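Local coordinates for protein MXIH (Shigella flexneri, PDB 2CA5) that probably polymerises into the hollow needle of the Shigella type III secretion system, through which virulence proteins are exported toward the host cell, at residues A[46-49]-A[50-53]; A[64-67]-A[68-71]; A[23-26]-A[27-31]. All blocks are in the same frame, centred on the assembly; numbering follows the deposited sequence.

Overall arrangement
The modelled chain is a hairpin of two helices, 22-39 and 44-79, and the three contacts are each a run of about two turns of one or the other. Contact 3 and contact 1 face each other across the hairpin, their centres about 13 Å apart, and they touch: E29 pairs with K53 near a bound sodium ion, while L30 packs on Y50. Contact 2 lies farther along the long helix, its centre about 27 Å from that of contact 1 and on the other side of the chain's centre. Its nearest atoms stop about 5 Å short of contact 3, and a bound isopropanol lies near K69.

Contact 1 of 3, residues A[46-49]-A[50-53]; sequences LLAE and YQSK
Y50 starts the second of these two helical turns by giving its backbone N to L46 O, with 3.0 Å between them. Its CG stands anti to its own N (chi1 177°), and the ring leaves the two turns altogether to lie on L30 and L34 of helix 22-39. Only CB stays near the preceding turn, beside L46 O. A large aromatic residue suits a place where one helix of a hairpin must reach the other. Q51 follows, and its N-H points almost straight at L47 O, N to O 2.9 Å with an N-H...O angle of 167°. This is also where side chains of the two turns meet. The Q51 chain runs extended back over the preceding turn, CG passing 3.4 Å from L47 O, and its amide crosses the L47 side chain obliquely, with NE2 3.8 Å from L47 CG. The other end of the amide goes elsewhere: OE1 lies 3.7 Å from A48 CA. L47 itself also packs on L37 of the other helix. S52 N binds A48 O at 2.9 Å, and S52 CB rests near the same oxygen. K53 completes the series, its N bonded to E49 O. Bends at chi2 and chi3, both 60°, turn its long chain over L30, and NZ forms a salt bridge with E29 close to a bound sodium ion. E49, by contrast, is held by Q45 one turn earlier. The chemistry thus divides: backbone bonds hold the two turns along their axis and the Q51 stem and amide merely pack against L47, while the Y50 ring and L47 supply apolar contact to helix 22-39 and K53 the charged one.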
ATOM      1  N   LEU A  46      18.205   2.895   0.809  1.00 15.76           N
ATOM      2  CA  LEU A  46      17.168   3.898   1.118  1.00 15.35           C
ATOM      3  C   LEU A  46      16.208   4.055  -0.055  1.00 18.05           C
ATOM      4  O   LEU A  46      15.017   4.318   0.131  1.00 16.34           O
ATOM      5  CB  LEU A  46      17.808   5.247   1.448  1.00 15.76           C
ATOM      6  CG  LEU A  46      18.711   5.288   2.679  1.00 20.64           C
ATOM      7  CD1 LEU A  46      19.196   6.719   2.906  1.00 21.16           C
ATOM      8  CD2 LEU A  46      17.979   4.749   3.920  1.00 22.20           C
ATOM      9  N   LEU A  47      16.723   3.876  -1.270  1.00 15.54           N
ATOM     10  CA  LEU A  47      15.870   3.929  -2.453  1.00 15.19           C
ATOM     11  C   LEU A  47      14.909   2.733  -2.416  1.00 19.34           C
ATOM     12  O   LEU A  47      13.697   2.880  -2.613  1.00 18.26           O
ATOM     13  CB  LEU A  47      16.712   3.879  -3.739  1.00 15.04           C
ATOM     14  CG  LEU A  47      15.892   3.886  -5.041  1.00 18.96           C
ATOM     15  CD1 LEU A  47      15.075   5.172  -5.159  1.00 18.46           C
ATOM     16  CD2 LEU A  47      16.747   3.671  -6.299  1.00 18.98           C
ATOM     17  N   ALA A  48      15.454   1.548  -2.150  1.00 16.90           N
ATOM     18  CA  ALA A  48      14.645   0.330  -2.097  1.00 16.56           C
ATOM     19  C   ALA A  48      13.585   0.434  -1.012  1.00 19.22           C
ATOM     20  O   ALA A  48      12.468  -0.032  -1.184  1.00 18.72           O
ATOM     21  CB  ALA A  48      15.529  -0.900  -1.856  1.00 17.56           C
ATOM     22  N   GLU A  49      13.946   1.023   0.121  1.00 16.33           N
ATOM     23  CA  GLU A  49      12.993   1.177   1.211  1.00 15.99           C
ATOM     24  C   GLU A  49      11.862   2.134   0.830  1.00 18.70           C
ATOM     25  O   GLU A  49      10.708   1.915   1.191  1.00 18.26           O
ATOM     26  CB  GLU A  49      13.694   1.634   2.494  1.00 17.37           C
ATOM     27  CG  GLU A  49      14.393   0.484   3.231  1.00 26.94           C
ATOM     28  CD  GLU A  49      15.201   0.945   4.432  1.00 42.26           C
ATOM     29  OE1 GLU A  49      15.066   2.118   4.846  1.00 33.55           O
ATOM     30  OE2 GLU A  49      15.978   0.124   4.964  1.00 38.12           O
ATOM     31  N   TYR A  50      12.193   3.205   0.113  1.00 14.95           N
ATOM     32  CA  TYR A  50      11.161   4.149  -0.305  1.00 14.63           C
ATOM     33  C   TYR A  50      10.228   3.484  -1.317  1.00 18.97           C
ATOM     34  O   TYR A  50       9.003   3.603  -1.224  1.00 18.77           O
ATOM     35  CB  TYR A  50      11.754   5.444  -0.883  1.00 14.85           C
ATOM     36  CG  TYR A  50      10.666   6.372  -1.382  1.00 15.32           C
ATOM     37  CD1 TYR A  50       9.844   7.038  -0.489  1.00 16.22           C
ATOM     38  CD2 TYR A  50      10.354   6.444  -2.741  1.00 16.22           C
ATOM     39  CE1 TYR A  50       8.803   7.821  -0.930  1.00 16.47           C
ATOM     40  CE2 TYR A  50       9.286   7.218  -3.195  1.00 16.01           C
ATOM     41  CZ  TYR A  50       8.518   7.900  -2.279  1.00 19.65           C
ATOM     42  OH  TYR A  50       7.456   8.661  -2.697  1.00 17.85           O
ATOM     43  N   GLN A  51      10.813   2.751  -2.259  1.00 16.46           N
ATOM     44  CA  GLN A  51      10.042   2.033  -3.271  1.00 17.25           C
ATOM     45  C   GLN A  51       9.105   1.054  -2.589  1.00 20.93           C
ATOM     46  O   GLN A  51       7.945   0.931  -2.958  1.00 20.19           O
ATOM     47  CB  GLN A  51      10.970   1.245  -4.219  1.00 18.81           C
ATOM     48  CG  GLN A  51      11.740   2.101  -5.220  1.00 22.54           C
ATOM     49  CD  GLN A  51      12.838   1.328  -5.946  1.00 34.55           C
ATOM     50  OE1 GLN A  51      13.285   0.276  -5.494  1.00 31.86           O
ATOM     51  NE2 GLN A  51      13.303   1.875  -7.057  1.00 25.76           N
ATOM     52  N   SER A  52       9.631   0.320  -1.616  1.00 18.54           N
ATOM     53  CA  SER A  52       8.822  -0.667  -0.910  1.00 19.10           C
ATOM     54  C   SER A  52       7.666   0.003  -0.157  1.00 22.61           C
ATOM     55  O   SER A  52       6.526  -0.470  -0.181  1.00 22.36           O
ATOM     56  CB  SER A  52       9.698  -1.496   0.038  1.00 23.24           C
ATOM     57  OG  SER A  52       8.906  -2.238   0.946  1.00 34.53           O
ATOM     58  N   LYS A  53       7.943   1.135   0.475  1.00 18.16           N
ATOM     59  CA  LYS A  53       6.886   1.841   1.189  1.00 17.79           C
ATOM     60  C   LYS A  53       5.829   2.375   0.222  1.00 21.42           C
ATOM     61  O   LYS A  53       4.628   2.327   0.506  1.00 20.60           O
ATOM     62  CB  LYS A  53       7.460   2.973   2.042  1.00 20.14           C
ATOM     63  CG  LYS A  53       6.433   3.661   2.919  1.00 27.16           C
ATOM     64  CD  LYS A  53       5.776   2.691   3.902  1.00 30.60           C
ATOM     65  CE  LYS A  53       6.792   2.057   4.840  1.00 36.69           C
ATOM     66  NZ  LYS A  53       6.127   1.235   5.899  1.00 41.13           N
TER

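Contact 2 of 3, residues A[64-67]-A[68-71]; sequences QSNT and VKVI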
ATOM      1  N   GLN A  64      -8.516  -2.848  -0.743  1.00 34.52           N
ATOM      2  CA  GLN A  64      -9.873  -2.326  -0.558  1.00 33.68           C
ATOM      3  C   GLN A  64     -10.824  -2.765  -1.676  1.00 35.41           C
ATOM      4  O   GLN A  64     -11.986  -3.102  -1.431  1.00 35.60           O
ATOM      5  CB  GLN A  64      -9.848  -0.798  -0.452  1.00 35.29           C
ATOM      6  CG  GLN A  64      -9.134  -0.272   0.799  1.00 50.24           C
ATOM      7  CD  GLN A  64      -9.204   1.242   0.921  1.00 69.74           C
ATOM      8  OE1 GLN A  64      -8.949   1.969  -0.042  1.00 62.99           O
ATOM      9  NE2 GLN A  64      -9.557   1.724   2.108  1.00 62.96           N
ATOM     10  N   SER A  65     -10.329  -2.753  -2.907  1.00 28.95           N
ATOM     11  CA  SER A  65     -11.124  -3.175  -4.053  1.00 27.43           C
ATOM     12  C   SER A  65     -11.214  -4.697  -4.082  1.00 26.89           C
ATOM     13  O   SER A  65     -12.171  -5.266  -4.607  1.00 24.87           O
ATOM     14  CB  SER A  65     -10.516  -2.641  -5.354  1.00 31.73           C
ATOM     15  OG  SER A  65      -9.653  -3.589  -5.949  1.00 42.59           O
ATOM     16  N   ASN A  66     -10.224  -5.353  -3.480  1.00 21.46           N
ATOM     17  CA  ASN A  66     -10.203  -6.810  -3.415  1.00 20.21           C
ATOM     18  C   ASN A  66     -11.352  -7.331  -2.556  1.00 20.89           C
ATOM     19  O   ASN A  66     -11.924  -8.375  -2.845  1.00 18.58           O
ATOM     20  CB  ASN A  66      -8.865  -7.307  -2.859  1.00 20.23           C
ATOM     21  CG  ASN A  66      -7.792  -7.399  -3.928  1.00 38.80           C
ATOM     22  OD1 ASN A  66      -8.092  -7.403  -5.118  1.00 27.23           O
ATOM     23  ND2 ASN A  66      -6.535  -7.475  -3.506  1.00 32.69           N
ATOM     24  N   THR A  67     -11.699  -6.592  -1.508  1.00 17.49           N
ATOM     25  CA  THR A  67     -12.789  -7.009  -0.624  1.00 18.00           C
ATOM     26  C   THR A  67     -14.102  -7.012  -1.390  1.00 21.53           C
ATOM     27  O   THR A  67     -14.894  -7.947  -1.285  1.00 19.40           O
ATOM     28  CB  THR A  67     -12.878  -6.124   0.630  1.00 29.84           C
ATOM     29  OG1 THR A  67     -11.655  -6.225   1.370  1.00 29.30           O
ATOM     30  CG2 THR A  67     -14.035  -6.581   1.510  1.00 30.12           C
ATOM     31  N   VAL A  68     -14.304  -5.975  -2.201  1.00 19.84           N
ATOM     32  CA  VAL A  68     -15.508  -5.864  -3.011  1.00 19.76           C
ATOM     33  C   VAL A  68     -15.533  -6.992  -4.031  1.00 22.09           C
ATOM     34  O   VAL A  68     -16.572  -7.601  -4.261  1.00 20.99           O
ATOM     35  CB  VAL A  68     -15.610  -4.481  -3.696  1.00 24.70           C
ATOM     36  CG1 VAL A  68     -16.694  -4.497  -4.779  1.00 24.54           C
ATOM     37  CG2 VAL A  68     -15.908  -3.406  -2.663  1.00 24.72           C
ATOM     38  N   LYS A  69     -14.381  -7.284  -4.626  1.00 18.83           N
ATOM     39  CA  LYS A  69     -14.303  -8.366  -5.604  1.00 18.92           C
ATOM     40  C   LYS A  69     -14.704  -9.685  -4.951  1.00 21.30           C
ATOM     41  O   LYS A  69     -15.413 -10.496  -5.543  1.00 21.01           O
ATOM     42  CB  LYS A  69     -12.897  -8.471  -6.185  1.00 21.61           C
ATOM     43  CG  LYS A  69     -12.633  -7.533  -7.349  1.00 28.63           C
ATOM     44  CD  LYS A  69     -11.168  -7.574  -7.720  1.00 33.89           C
ATOM     45  CE  LYS A  69     -10.807  -6.458  -8.682  1.00 44.32           C
ATOM     46  NZ  LYS A  69      -9.396  -6.596  -9.140  1.00 50.21           N
ATOM     47  N   VAL A  70     -14.257  -9.900  -3.720  1.00 16.05           N
ATOM     48  CA  VAL A  70     -14.635 -11.122  -3.013  1.00 14.88           C
ATOM     49  C   VAL A  70     -16.154 -11.188  -2.831  1.00 18.30           C
ATOM     50  O   VAL A  70     -16.775 -12.224  -3.058  1.00 17.88           O
ATOM     51  CB  VAL A  70     -13.908 -11.248  -1.665  1.00 17.61           C
ATOM     52  CG1 VAL A  70     -14.499 -12.401  -0.849  1.00 16.47           C
ATOM     53  CG2 VAL A  70     -12.399 -11.431  -1.888  1.00 17.37           C
ATOM     54  N   ILE A  71     -16.748 -10.078  -2.408  1.00 15.64           N
ATOM     55  CA  ILE A  71     -18.191 -10.021  -2.198  1.00 16.34           C
ATOM     56  C   ILE A  71     -18.965 -10.346  -3.486  1.00 22.08           C
ATOM     57  O   ILE A  71     -19.965 -11.066  -3.456  1.00 21.42           O
ATOM     58  CB  ILE A  71     -18.620  -8.676  -1.591  1.00 19.19           C
ATOM     59  CG1 ILE A  71     -17.993  -8.500  -0.207  1.00 19.65           C
ATOM     60  CG2 ILE A  71     -20.154  -8.586  -1.534  1.00 21.05           C
ATOM     61  CD1 ILE A  71     -18.495  -9.481   0.835  1.00 24.02           C
TER
HETATM   62  O   HOH W   1      -8.073  -5.716  -7.063  1.00 48.22           O
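K69 lays its extended chain back along the preceding turn of helix 44-79, passing S65 and N66 on its way to a shared water. With CG anti to the carbonyl carbon (chi1 -85°), the chain heads toward the earlier residues: CG runs 3.6 Å from S65 O, and farther out CD passes N66 OD1 and CE passes S65 OG. The lysine and asparagine side chains cross at a slant, and no direct bond joins their polar ends. One water does that work instead. It accepts from K69 NZ at 2.6 Å, donates to N66 OD1 at 2.6 Å and is hydrogen-bonded to S65 OG as well. Lysine suits this place because its methylenes can follow the helix surface while its ammonium reaches solvent; asparagine offers a carbonyl oxygen on a short stem, and serine a hydroxyl that also makes a weak bond to N62 O. Beneath these groups K69 N is bonded to S65 O, V70 N to N66 O and I71 N to T67 O, whereas V68 N stands 3.8 Å from Q64 O. The branched residues lie close against the bonded carbonyls. V70 CG2 sits 3.2 Å from N66 O, and I71 CG1 sits 3.3 Å from T67 O, each carbon being the branch set beside its own backbone N. T67 likewise directs its hydroxyl to the turn before, into a weak bond with A63 O. Near K69 a bound isopropanol probably derives from the crystallisation liquor. Since the water accepts a hydrogen bond from the ammonium, the positive charge probably polarises it and strengthens its bond to N66 OD1.

Contact 3 of 3, residues A[23-26]-A[27-31]; sequences TQTL and QGELT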
ATOM      1  N   THR A  23      -4.254   5.088   6.567  1.00 38.78           N
ATOM      2  CA  THR A  23      -3.652   5.697   5.387  1.00 38.23           C
ATOM      3  C   THR A  23      -2.838   6.945   5.721  1.00 39.28           C
ATOM      4  O   THR A  23      -1.860   7.254   5.037  1.00 38.50           O
ATOM      5  CB  THR A  23      -4.674   5.938   4.271  1.00 49.31           C
ATOM      6  OG1 THR A  23      -5.594   6.955   4.680  1.00 52.62           O
ATOM      7  CG2 THR A  23      -5.436   4.657   3.977  1.00 46.98           C
ATOM      8  N   GLN A  24      -3.225   7.642   6.788  1.00 33.18           N
ATOM      9  CA  GLN A  24      -2.497   8.829   7.232  1.00 32.03           C
ATOM     10  C   GLN A  24      -1.163   8.409   7.836  1.00 33.61           C
ATOM     11  O   GLN A  24      -0.152   9.085   7.667  1.00 32.71           O
ATOM     12  CB  GLN A  24      -3.306   9.610   8.266  1.00 33.29           C
ATOM     13  CG  GLN A  24      -4.061  10.797   7.694  1.00 46.23           C
ATOM     14  CD  GLN A  24      -5.072  11.359   8.675  1.00 62.56           C
ATOM     15  OE1 GLN A  24      -6.249  11.518   8.347  1.00 60.73           O
ATOM     16  NE2 GLN A  24      -4.625  11.631   9.894  1.00 46.50           N
ATOM     17  N   THR A  25      -1.174   7.273   8.526  1.00 28.89           N
ATOM     18  CA  THR A  25       0.031   6.713   9.126  1.00 28.00           C
ATOM     19  C   THR A  25       0.997   6.228   8.040  1.00 31.68           C
ATOM     20  O   THR A  25       2.204   6.479   8.111  1.00 30.24           O
ATOM     21  CB  THR A  25      -0.333   5.568  10.079  1.00 33.79           C
ATOM     22  OG1 THR A  25      -0.872   6.117  11.287  1.00 39.05           O
ATOM     23  CG2 THR A  25       0.894   4.716  10.399  1.00 30.10           C
ATOM     24  N   LEU A  26       0.462   5.521   7.044  1.00 28.18           N
ATOM     25  CA  LEU A  26       1.277   5.013   5.940  1.00 28.01           C
ATOM     26  C   LEU A  26       1.919   6.171   5.191  1.00 28.18           C
ATOM     27  O   LEU A  26       3.056   6.075   4.745  1.00 27.08           O
ATOM     28  CB  LEU A  26       0.435   4.171   4.977  1.00 28.87           C
ATOM     29  CG  LEU A  26       0.544   2.654   5.160  1.00 34.99           C
ATOM     30  CD1 LEU A  26      -0.685   1.967   4.618  1.00 35.82           C
ATOM     31  CD2 LEU A  26       1.769   2.109   4.467  1.00 38.33           C
ATOM     32  N   GLN A  27       1.198   7.279   5.073  1.00 24.40           N
ATOM     33  CA  GLN A  27       1.746   8.450   4.396  1.00 24.06           C
ATOM     34  C   GLN A  27       2.866   9.107   5.201  1.00 24.74           C
ATOM     35  O   GLN A  27       3.797   9.677   4.636  1.00 23.56           O
ATOM     36  CB  GLN A  27       0.660   9.468   4.067  1.00 25.89           C
ATOM     37  CG  GLN A  27       1.206  10.676   3.318  1.00 41.02           C
ATOM     38  CD  GLN A  27       0.165  11.752   3.099  1.00 61.58           C
ATOM     39  OE1 GLN A  27      -0.071  12.591   3.968  1.00 57.38           O
ATOM     40  NE2 GLN A  27      -0.453  11.744   1.924  1.00 52.65           N
ATOM     41  N   GLY A  28       2.768   9.019   6.524  1.00 20.40           N
ATOM     42  CA  GLY A  28       3.795   9.544   7.415  1.00 19.33           C
ATOM     43  C   GLY A  28       5.060   8.700   7.257  1.00 20.64           C
ATOM     44  O   GLY A  28       6.157   9.235   7.171  1.00 19.55           O
ATOM     45  N   GLU A  29       4.893   7.381   7.195  1.00 17.42           N
ATOM     46  CA  GLU A  29       6.022   6.465   7.013  1.00 17.31           C
ATOM     47  C   GLU A  29       6.673   6.702   5.654  1.00 19.98           C
ATOM     48  O   GLU A  29       7.899   6.666   5.524  1.00 18.79           O
ATOM     49  CB  GLU A  29       5.563   5.008   7.114  1.00 19.06           C
ATOM     50  CG  GLU A  29       5.102   4.586   8.510  1.00 30.44           C
ATOM     51  CD  GLU A  29       4.584   3.162   8.549  1.00 49.79           C
ATOM     52  OE1 GLU A  29       4.659   2.476   7.511  1.00 40.46           O
ATOM     53  OE2 GLU A  29       4.095   2.729   9.614  1.00 48.44           O
ATOM     54  N   LEU A  30       5.846   6.975   4.652  1.00 17.55           N
ATOM     55  CA  LEU A  30       6.337   7.269   3.305  1.00 17.86           C
ATOM     56  C   LEU A  30       7.143   8.573   3.313  1.00 20.31           C
ATOM     57  O   LEU A  30       8.219   8.657   2.719  1.00 19.40           O
ATOM     58  CB  LEU A  30       5.160   7.356   2.324  1.00 18.29           C
ATOM     59  CG  LEU A  30       5.466   7.471   0.825  1.00 23.64           C
ATOM     60  CD1 LEU A  30       6.074   6.189   0.295  1.00 22.27           C
ATOM     61  CD2 LEU A  30       4.207   7.833   0.032  1.00 26.67           C
ATOM     62  N   THR A  31       6.644   9.582   4.026  1.00 16.86           N
ATOM     63  CA  THR A  31       7.348  10.859   4.121  1.00 16.36           C
ATOM     64  C   THR A  31       8.726  10.717   4.775  1.00 18.90           C
ATOM     65  O   THR A  31       9.696  11.336   4.340  1.00 18.58           O
ATOM     66  CB  THR A  31       6.510  11.928   4.853  1.00 23.98           C
ATOM     67  OG1 THR A  31       5.284  12.139   4.149  1.00 24.96           O
ATOM     68  CG2 THR A  31       7.269  13.233   4.910  1.00 22.14           C
TER
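L26, Q27 and E29 carry most of this stretch of α-helix, a little over two turns in the shorter arm of the needle protein's helical hairpin. L26 binds L30 N through its backbone oxygen at 2.9 Å, and its side chain leaves the helix surface for Y60 of helix 44-79, a fitting role for a leucine on the inner side of a hairpin. L30, one turn on, faces the same helix.

Q27 donates its backbone N-H to T23 O, N to O 3.1 Å, with the N lying above the carbonyl plane. Its chain, anti to the backbone N (chi1 -178°) and extended beyond CG, leads away from the preceding turn, and only CB stays close to T23 O. The polar amide suits this exposed position. G28 N donates to Q24 O.

E29 behaves differently: its CG lies beside its own backbone N, and the extended chain returns over the earlier turn. CG passes 3.5 Å from T25 O, which also accepts E29 N. The carboxylate divides its oxygens, OE1 forming the salt bridge to K53 close to a bound sodium ion. T25 keeps its hydroxyl on D21 O and turns its methyl to the glutamate, whose OE2 lies 3.8 Å from T25 CG2.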